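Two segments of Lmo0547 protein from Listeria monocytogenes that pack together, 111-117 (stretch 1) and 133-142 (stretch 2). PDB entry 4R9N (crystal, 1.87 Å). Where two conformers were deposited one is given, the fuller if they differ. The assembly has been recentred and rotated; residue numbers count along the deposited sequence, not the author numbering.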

# COMPACT_ATOMS: atom_id res chain seq x y z
N SER A 111 -13.91 -9.39 8.84
CA SER A 111 -13.14 -9.15 7.57
C SER A 111 -13.99 -9.55 6.41
O SER A 111 -14.97 -10.33 6.60
N LYS A 112 -13.69 -9.01 5.25
CA LYS A 112 -14.34 -9.40 4.04
C LYS A 112 -13.29 -10.02 3.14
O LYS A 112 -12.12 -9.85 3.33
N TYR A 113 -13.73 -10.82 2.17
CA TYR A 113 -12.84 -11.52 1.22
C TYR A 113 -13.17 -10.96 -0.15
O TYR A 113 -14.35 -10.77 -0.45
N LEU A 114 -12.18 -10.72 -0.97
CA LEU A 114 -12.42 -10.24 -2.31
C LEU A 114 -12.34 -11.49 -3.18
O LEU A 114 -11.31 -11.95 -3.45
N TYR A 115 -13.50 -12.03 -3.53
CA TYR A 115 -13.62 -13.26 -4.30
C TYR A 115 -13.23 -13.07 -5.82
O TYR A 115 -14.13 -13.17 -6.71
N ALA A 116 -11.94 -12.76 -6.14
CA ALA A 116 -11.55 -12.40 -7.54
C ALA A 116 -10.04 -12.29 -7.68
O ALA A 116 -9.35 -12.04 -6.68
N PRO A 117 -9.51 -12.47 -8.90
CA PRO A 117 -8.07 -12.23 -9.14
C PRO A 117 -7.72 -10.73 -9.15
O PRO A 117 -8.59 -9.91 -9.43
N LYS A 133 -22.27 -9.33 -7.57
CA LYS A 133 -22.66 -8.54 -6.38
C LYS A 133 -21.80 -8.69 -5.12
O LYS A 133 -21.65 -7.74 -4.38
N TYR A 134 -21.24 -9.85 -4.79
CA TYR A 134 -20.38 -9.82 -3.60
C TYR A 134 -19.06 -9.15 -3.92
O TYR A 134 -18.54 -8.43 -3.07
N ILE A 135 -18.55 -9.26 -5.15
CA ILE A 135 -17.34 -8.51 -5.49
C ILE A 135 -17.60 -7.01 -5.42
O ILE A 135 -16.85 -6.23 -4.79
N SER A 136 -18.69 -6.58 -6.07
CA SER A 136 -19.03 -5.18 -6.07
C SER A 136 -19.19 -4.67 -4.62
O SER A 136 -18.76 -3.58 -4.31
N GLU A 137 -19.83 -5.43 -3.75
CA GLU A 137 -20.02 -4.92 -2.40
C GLU A 137 -18.72 -4.78 -1.62
O GLU A 137 -18.56 -3.79 -0.88
N VAL A 138 -17.79 -5.71 -1.80
CA VAL A 138 -16.51 -5.55 -1.13
C VAL A 138 -15.70 -4.39 -1.72
O VAL A 138 -15.04 -3.68 -0.95
N LEU A 139 -15.73 -4.18 -3.03
CA LEU A 139 -15.09 -3.03 -3.59
C LEU A 139 -15.69 -1.76 -3.01
O LEU A 139 -14.96 -0.82 -2.72
N GLU A 140 -17.03 -1.67 -2.92
CA GLU A 140 -17.62 -0.45 -2.37
C GLU A 140 -17.26 -0.21 -0.91
O GLU A 140 -17.03 0.93 -0.48
N GLU A 141 -17.22 -1.27 -0.13
CA GLU A 141 -16.71 -1.22 1.26
C GLU A 141 -15.28 -0.74 1.33
O GLU A 141 -14.95 0.10 2.18
N GLY A 142 -14.45 -1.13 0.35
CA GLY A 142 -13.06 -0.63 0.33
C GLY A 142 -13.00 0.88 0.16
O GLY A 142 -12.09 1.57 0.68

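An irregular segment, 111-117, lies against one side of a helix, 133-142, and the two bury 502 Å² between them. Three residues cover the most surface: Tyr-134 on the helix, then Lys-112 and Leu-114 on the segment. The i to i+4 hydrogen bonds within the helix run from Glu-137 N to Lys-133 O through to Gly-142 N to Val-138 O, and most of the closest contacts on the helix side are made by side chains.

Tyr-134 points its CA-to-CB bond toward the segment, and its t rotamer (chi1 -172°) carries the ring along the neighbouring backbone. Its hydroxyl accepts a weak hydrogen bond from the main chain, Tyr-113 N to Tyr-134 OH at 3.4 Å, nearly straight at 174°. Further back on the ring, Tyr-134 CE2 comes within 3.2 Å of Tyr-113 O. One aromatic side chain thus meets both polar atoms of a single residue's backbone, while the side chain of Tyr-113, also t, leads away from the helix. Tyr-115 (chi1 m) points toward the helix and brings its ring obliquely to that of Tyr-134, with centroids 4.9 Å apart and planes at 39°; their nearest atoms are modelled too close for the detailed spacing to be trusted.

Lys-112 also points toward the helix and works mainly through its length. With chi1 and chi2 both m, its methylenes run past the Tyr-134 hydroxyl (Lys-112 CD to Tyr-134 OH, 3.4 Å), and Lys-112 CB lies 4.0 Å from Val-138 CG2. The chain ends in a long salt bridge, Lys-112 NZ to Glu-141 OE1 at 3.6 Å, towards a glutamate whose own CA-to-CB bond points toward the segment in an m, t conformation. The pairing is loose, and OE1 has no hydrogen-bond partner in the model.

Leu-114 supplies the buried apolar centre. Its CA-to-CB bond runs sideways, but chi1 t and chi2 p bring the methyl end nearer the helix. Leu-114 CD1 packs against Val-138 CG1 at 3.8 Å and Ile-135 CG2 at 4.2 Å, while Leu-114 CD2 meets Leu-139 CD2 at 4.0 Å. Three helix residues, at positions i, i+3 and i+4, therefore share one leucine. Val-138 (t) points toward the segment; Ile-135 and Leu-139, both m, t, start sideways and come nearer at their ends. Ile-135 CD1 extends the apolar patch to Ala-116 CB, 4.0 Å away, and also lies 3.4 Å from the carbonyl oxygen Tyr-115 O.

The rule to read here is a leucine held among helix aliphatics, with a tyrosine against the segment backbone and a long lysine reaching over Val-138 to Glu-141 elsewhere in the same contact.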

# COMPACT_ATOMS: atom_id res chain seq x y z
CB SER A 111 -11.82 -9.95 7.56
OG SER A 111 -12.08 -11.34 7.64
CB LYS A 112 -15.02 -8.19 3.36
CG LYS A 112 -16.20 -7.60 4.16
CD LYS A 112 -17.25 -8.68 4.43
CE LYS A 112 -18.66 -8.13 4.59
NZ LYS A 112 -18.61 -7.02 5.58
CB TYR A 113 -13.16 -13.02 1.27
CG TYR A 113 -12.10 -13.93 0.68
CD1 TYR A 113 -10.98 -14.30 1.42
CD2 TYR A 113 -12.22 -14.45 -0.64
CE1 TYR A 113 -10.02 -15.15 0.87
CE2 TYR A 113 -11.25 -15.28 -1.19
CZ TYR A 113 -10.15 -15.60 -0.41
OH TYR A 113 -9.15 -16.32 -0.92
CB LEU A 114 -11.42 -9.13 -2.65
CG LEU A 114 -11.68 -8.25 -3.82
CD1 LEU A 114 -13.17 -7.89 -3.99
CD2 LEU A 114 -10.85 -7.00 -3.73
CB TYR A 115 -15.08 -13.79 -4.09
CG TYR A 115 -15.39 -14.30 -2.64
CD1 TYR A 115 -14.61 -15.27 -2.03
CD2 TYR A 115 -16.46 -13.82 -1.91
CE1 TYR A 115 -14.87 -15.73 -0.74
CE2 TYR A 115 -16.73 -14.27 -0.59
CZ TYR A 115 -15.92 -15.22 -0.01
OH TYR A 115 -16.13 -15.70 1.29
CB ALA A 116 -12.21 -11.09 -7.95
CB PRO A 117 -7.83 -12.80 -10.55
CG PRO A 117 -9.09 -13.35 -11.01
CD PRO A 117 -10.21 -12.81 -10.17
CB LYS A 133 -24.14 -8.73 -6.02
CG LYS A 133 -24.45 -10.03 -5.30
CD LYS A 133 -25.87 -10.52 -5.59
CE LYS A 133 -25.96 -11.15 -6.98
NZ LYS A 133 -27.35 -11.60 -7.31
CB TYR A 134 -20.27 -11.16 -2.82
CG TYR A 134 -19.51 -11.10 -1.44
CD1 TYR A 134 -20.13 -10.76 -0.20
CD2 TYR A 134 -18.19 -11.45 -1.38
CE1 TYR A 134 -19.39 -10.76 1.02
CE2 TYR A 134 -17.45 -11.45 -0.19
CZ TYR A 134 -18.01 -11.12 1.02
OH TYR A 134 -17.10 -11.18 2.12
CB ILE A 135 -16.87 -8.88 -6.88
CG1 ILE A 135 -16.39 -10.32 -6.83
CG2 ILE A 135 -15.79 -7.95 -7.33
CD1 ILE A 135 -16.19 -10.93 -8.17
CB SER A 136 -20.33 -4.90 -6.86
OG SER A 136 -20.53 -3.49 -6.93
CB GLU A 137 -21.02 -5.71 -1.57
CG GLU A 137 -21.01 -5.35 -0.06
CD GLU A 137 -21.26 -3.86 0.35
OE1 GLU A 137 -21.07 -2.87 -0.41
OE2 GLU A 137 -21.63 -3.67 1.53
CB VAL A 138 -15.75 -6.89 -1.14
CG1 VAL A 138 -14.35 -6.70 -0.54
CG2 VAL A 138 -16.53 -7.91 -0.30
CB LEU A 139 -15.13 -3.00 -5.12
CG LEU A 139 -14.37 -4.12 -5.85
CD1 LEU A 139 -14.67 -4.07 -7.36
CD2 LEU A 139 -12.90 -4.02 -5.52
CB GLU A 140 -19.13 -0.47 -2.54
CG GLU A 140 -19.57 -0.39 -4.00
CD GLU A 140 -19.11 0.88 -4.69
OE1 GLU A 140 -18.92 1.96 -4.03
OE2 GLU A 140 -18.93 0.79 -5.92
CB GLU A 141 -16.89 -2.56 1.97
CG GLU A 141 -18.34 -2.84 2.27
CD GLU A 141 -18.72 -4.30 2.56
OE1 GLU A 141 -17.88 -5.23 2.51
OE2 GLU A 141 -19.95 -4.53 2.78